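Local coordinates for protein manganese-dependent ADP-ribose/CDP-alcohol diphosphatase (Danio rerio, PDB 2NXF) that probably hydrolyses ADP-ribose and CDP-alcohols such as CDP-choline at a dinuclear metal centre, as a monomeric member of the calcineurin-like metallophosphoesterases, at residues R143-D148 with Q207-V212. Residues are numbered along the deposited sequence; the frame is centred on the assembly and turned at random.
Sequences RFVLLD and QWLDAV
V145 meets W208, L209 and V212 where helix 203-219, in the outer layer of the calcineurin-like phosphoesterase α/β sandwich, packs on strand 142-146 of one of its two mixed sheets. The short segments run antiparallel, at 175°, with axes 10.8 Å apart. V145 CG1, anti to its backbone N (chi1 179°), lies 3.7 Å from W208 CH2, oblique to the indole, and 4.1 Å from L209 CD1. The other branch, CG2, meets V212 CG1 tip to tip at 3.9 Å. The two methyls of L147 divide between two helix residues: its CD2 approaches W208 CZ3 at the indole edge, near the ring plane (3.8 Å), while CD1 lies 4.2 Å from CD2 of L209, the L147 and L209 side chains crossing at about a right angle. One indole face is covered from within the helix by V212 CG2, offset toward the rim, and W208 NE1 is hydrogen-bonded to S124 OG. The backbone of V145 is hydrogen-bonded to L224 and F226 of the neighbouring parallel strand 222-227. At the start of the segment, R143 adds its aliphatic part, its guanidinium being held by salt bridges to E135 and E221, and its CD rests 4.0 Å from V212 CG1.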
ATOM      1  N   ARG A 143       6.410   1.458 -16.013  1.00 22.42           N
ATOM      2  CA  ARG A 143       5.298   2.306 -15.597  1.00 22.86           C
ATOM      3  C   ARG A 143       4.928   1.943 -14.171  1.00 23.19           C
ATOM      4  O   ARG A 143       4.911   0.763 -13.839  1.00 22.83           O
ATOM      5  CB  ARG A 143       4.101   2.152 -16.534  1.00 22.91           C
ATOM      6  CG  ARG A 143       3.019   3.228 -16.223  1.00 25.18           C
ATOM      7  CD  ARG A 143       2.132   3.487 -17.391  1.00 25.74           C
ATOM      8  NE  ARG A 143       2.914   3.901 -18.546  1.00 24.67           N
ATOM      9  CZ  ARG A 143       3.198   5.165 -18.854  1.00 24.86           C
ATOM     10  NH1 ARG A 143       2.743   6.171 -18.103  1.00 24.66           N
ATOM     11  NH2 ARG A 143       3.924   5.420 -19.918  1.00 23.43           N
ATOM     12  N   PHE A 144       4.700   2.961 -13.335  1.00 23.04           N
ATOM     13  CA  PHE A 144       4.215   2.774 -11.956  1.00 23.41           C
ATOM     14  C   PHE A 144       2.765   3.192 -11.896  1.00 24.11           C
ATOM     15  O   PHE A 144       2.383   4.222 -12.472  1.00 23.60           O
ATOM     16  CB  PHE A 144       4.981   3.681 -10.972  1.00 24.79           C
ATOM     17  CG  PHE A 144       6.344   3.167 -10.560  1.00 26.61           C
ATOM     18  CD1 PHE A 144       7.009   2.196 -11.290  1.00 28.54           C
ATOM     19  CD2 PHE A 144       6.976   3.704  -9.436  1.00 28.80           C
ATOM     20  CE1 PHE A 144       8.298   1.744 -10.875  1.00 30.28           C
ATOM     21  CE2 PHE A 144       8.242   3.256  -9.029  1.00 28.79           C
ATOM     22  CZ  PHE A 144       8.889   2.283  -9.739  1.00 28.73           C
ATOM     23  N   VAL A 145       1.963   2.427 -11.157  1.00 23.70           N
ATOM     24  CA  VAL A 145       0.555   2.753 -10.963  1.00 24.57           C
ATOM     25  C   VAL A 145       0.310   2.672  -9.460  1.00 25.17           C
ATOM     26  O   VAL A 145       0.626   1.648  -8.837  1.00 25.21           O
ATOM     27  CB  VAL A 145      -0.376   1.743 -11.689  1.00 24.49           C
ATOM     28  CG1 VAL A 145      -1.856   2.089 -11.442  1.00 26.01           C
ATOM     29  CG2 VAL A 145      -0.080   1.701 -13.210  1.00 23.88           C
ATOM     30  N   LEU A 146      -0.224   3.738  -8.870  1.00 25.27           N
ATOM     31  CA  LEU A 146      -0.585   3.728  -7.456  1.00 25.78           C
ATOM     32  C   LEU A 146      -2.096   3.717  -7.395  1.00 26.20           C
ATOM     33  O   LEU A 146      -2.740   4.575  -8.030  1.00 25.41           O
ATOM     34  CB  LEU A 146      -0.078   4.989  -6.729  1.00 26.22           C
ATOM     35  CG  LEU A 146       1.304   4.896  -6.062  1.00 29.16           C
ATOM     36  CD1 LEU A 146       2.370   4.905  -7.144  1.00 31.92           C
ATOM     37  CD2 LEU A 146       1.507   6.059  -5.062  1.00 27.01           C
ATOM     38  N   LEU A 147      -2.638   2.751  -6.650  1.00 25.39           N
ATOM     39  CA  LEU A 147      -4.086   2.577  -6.535  1.00 25.25           C
ATOM     40  C   LEU A 147      -4.603   3.037  -5.186  1.00 25.22           C
ATOM     41  O   LEU A 147      -3.828   3.137  -4.207  1.00 25.28           O
ATOM     42  CB  LEU A 147      -4.450   1.098  -6.721  1.00 24.85           C
ATOM     43  CG  LEU A 147      -4.058   0.425  -8.046  1.00 25.91           C
ATOM     44  CD1 LEU A 147      -4.544  -1.024  -8.047  1.00 27.67           C
ATOM     45  CD2 LEU A 147      -4.619   1.224  -9.227  1.00 25.84           C
ATOM     46  N   ASP A 148      -5.918   3.307  -5.158  1.00 25.15           N
ATOM     47  CA  ASP A 148      -6.645   3.790  -3.998  1.00 25.73           C
ATOM     48  C   ASP A 148      -7.563   2.642  -3.509  1.00 25.31           C
ATOM     49  O   ASP A 148      -8.699   2.479  -3.981  1.00 25.75           O
ATOM     50  CB  ASP A 148      -7.485   5.011  -4.438  1.00 25.12           C
ATOM     51  CG  ASP A 148      -8.250   5.676  -3.291  1.00 26.33           C
ATOM     52  OD1 ASP A 148      -8.244   5.184  -2.134  1.00 25.65           O
ATOM     53  OD2 ASP A 148      -8.855   6.725  -3.585  1.00 26.93           O
ATOM     54  N   GLN A 207     -11.681   0.359 -14.394  1.00 23.95           N
ATOM     55  CA  GLN A 207     -11.730   0.638 -15.833  1.00 25.30           C
ATOM     56  C   GLN A 207     -10.487   1.428 -16.247  1.00 24.11           C
ATOM     57  O   GLN A 207      -9.893   1.171 -17.300  1.00 22.85           O
ATOM     58  CB  GLN A 207     -13.031   1.365 -16.195  1.00 24.93           C
ATOM     59  CG  GLN A 207     -14.232   0.403 -16.189  1.00 28.44           C
ATOM     60  CD  GLN A 207     -15.572   1.058 -16.509  1.00 30.60           C
ATOM     61  OE1 GLN A 207     -15.773   2.257 -16.276  1.00 39.72           O
ATOM     62  NE2 GLN A 207     -16.506   0.263 -17.027  1.00 34.98           N
ATOM     63  N   TRP A 208     -10.075   2.369 -15.399  1.00 24.03           N
ATOM     64  CA  TRP A 208      -8.857   3.128 -15.668  1.00 24.32           C
ATOM     65  C   TRP A 208      -7.594   2.248 -15.585  1.00 24.29           C
ATOM     66  O   TRP A 208      -6.739   2.291 -16.474  1.00 24.61           O
ATOM     67  CB  TRP A 208      -8.773   4.326 -14.715  1.00 25.06           C
ATOM     68  CG  TRP A 208      -7.446   5.046 -14.637  1.00 25.74           C
ATOM     69  CD1 TRP A 208      -6.982   6.052 -15.462  1.00 28.13           C
ATOM     70  CD2 TRP A 208      -6.437   4.860 -13.635  1.00 26.09           C
ATOM     71  NE1 TRP A 208      -5.738   6.479 -15.038  1.00 27.82           N
ATOM     72  CE2 TRP A 208      -5.384   5.766 -13.918  1.00 27.21           C
ATOM     73  CE3 TRP A 208      -6.323   4.009 -12.525  1.00 26.72           C
ATOM     74  CZ2 TRP A 208      -4.232   5.835 -13.142  1.00 27.34           C
ATOM     75  CZ3 TRP A 208      -5.164   4.077 -11.739  1.00 27.34           C
ATOM     76  CH2 TRP A 208      -4.139   4.989 -12.053  1.00 27.56           C
ATOM     77  N   LEU A 209      -7.485   1.451 -14.533  1.00 24.81           N
ATOM     78  CA  LEU A 209      -6.356   0.519 -14.416  1.00 24.02           C
ATOM     79  C   LEU A 209      -6.296  -0.384 -15.666  1.00 23.60           C
ATOM     80  O   LEU A 209      -5.242  -0.563 -16.284  1.00 23.48           O
ATOM     81  CB  LEU A 209      -6.554  -0.360 -13.179  1.00 24.18           C
ATOM     82  CG  LEU A 209      -5.518  -1.490 -13.054  1.00 23.00           C
ATOM     83  CD1 LEU A 209      -4.080  -0.953 -12.979  1.00 24.93           C
ATOM     84  CD2 LEU A 209      -5.885  -2.337 -11.801  1.00 24.59           C
ATOM     85  N   ASP A 210      -7.440  -0.946 -16.040  1.00 23.27           N
ATOM     86  CA  ASP A 210      -7.501  -1.816 -17.221  1.00 24.00           C
ATOM     87  C   ASP A 210      -7.023  -1.096 -18.495  1.00 24.58           C
ATOM     88  O   ASP A 210      -6.306  -1.677 -19.315  1.00 24.13           O
ATOM     89  CB  ASP A 210      -8.918  -2.365 -17.404  1.00 23.83           C
ATOM     90  CG  ASP A 210      -8.999  -3.362 -18.523  1.00 26.21           C
ATOM     91  OD1 ASP A 210      -8.344  -4.425 -18.439  1.00 28.82           O
ATOM     92  OD2 ASP A 210      -9.678  -3.061 -19.520  1.00 29.23           O
ATOM     93  N   ALA A 211      -7.406   0.175 -18.635  1.00 24.32           N
ATOM     94  CA  ALA A 211      -6.989   0.995 -19.791  1.00 23.90           C
ATOM     95  C   ALA A 211      -5.489   1.256 -19.781  1.00 23.44           C
ATOM     96  O   ALA A 211      -4.825   1.125 -20.816  1.00 22.77           O
ATOM     97  CB  ALA A 211      -7.755   2.322 -19.806  1.00 24.69           C
ATOM     98  N   VAL A 212      -4.966   1.633 -18.613  1.00 23.83           N
ATOM     99  CA  VAL A 212      -3.511   1.849 -18.438  1.00 23.14           C
ATOM    100  C   VAL A 212      -2.762   0.587 -18.880  1.00 23.35           C
ATOM    101  O   VAL A 212      -1.800   0.646 -19.658  1.00 22.85           O
ATOM    102  CB  VAL A 212      -3.173   2.242 -16.978  1.00 23.31           C
ATOM    103  CG1 VAL A 212      -1.655   2.299 -16.755  1.00 23.49           C
ATOM    104  CG2 VAL A 212      -3.784   3.621 -16.670  1.00 24.23           C
TER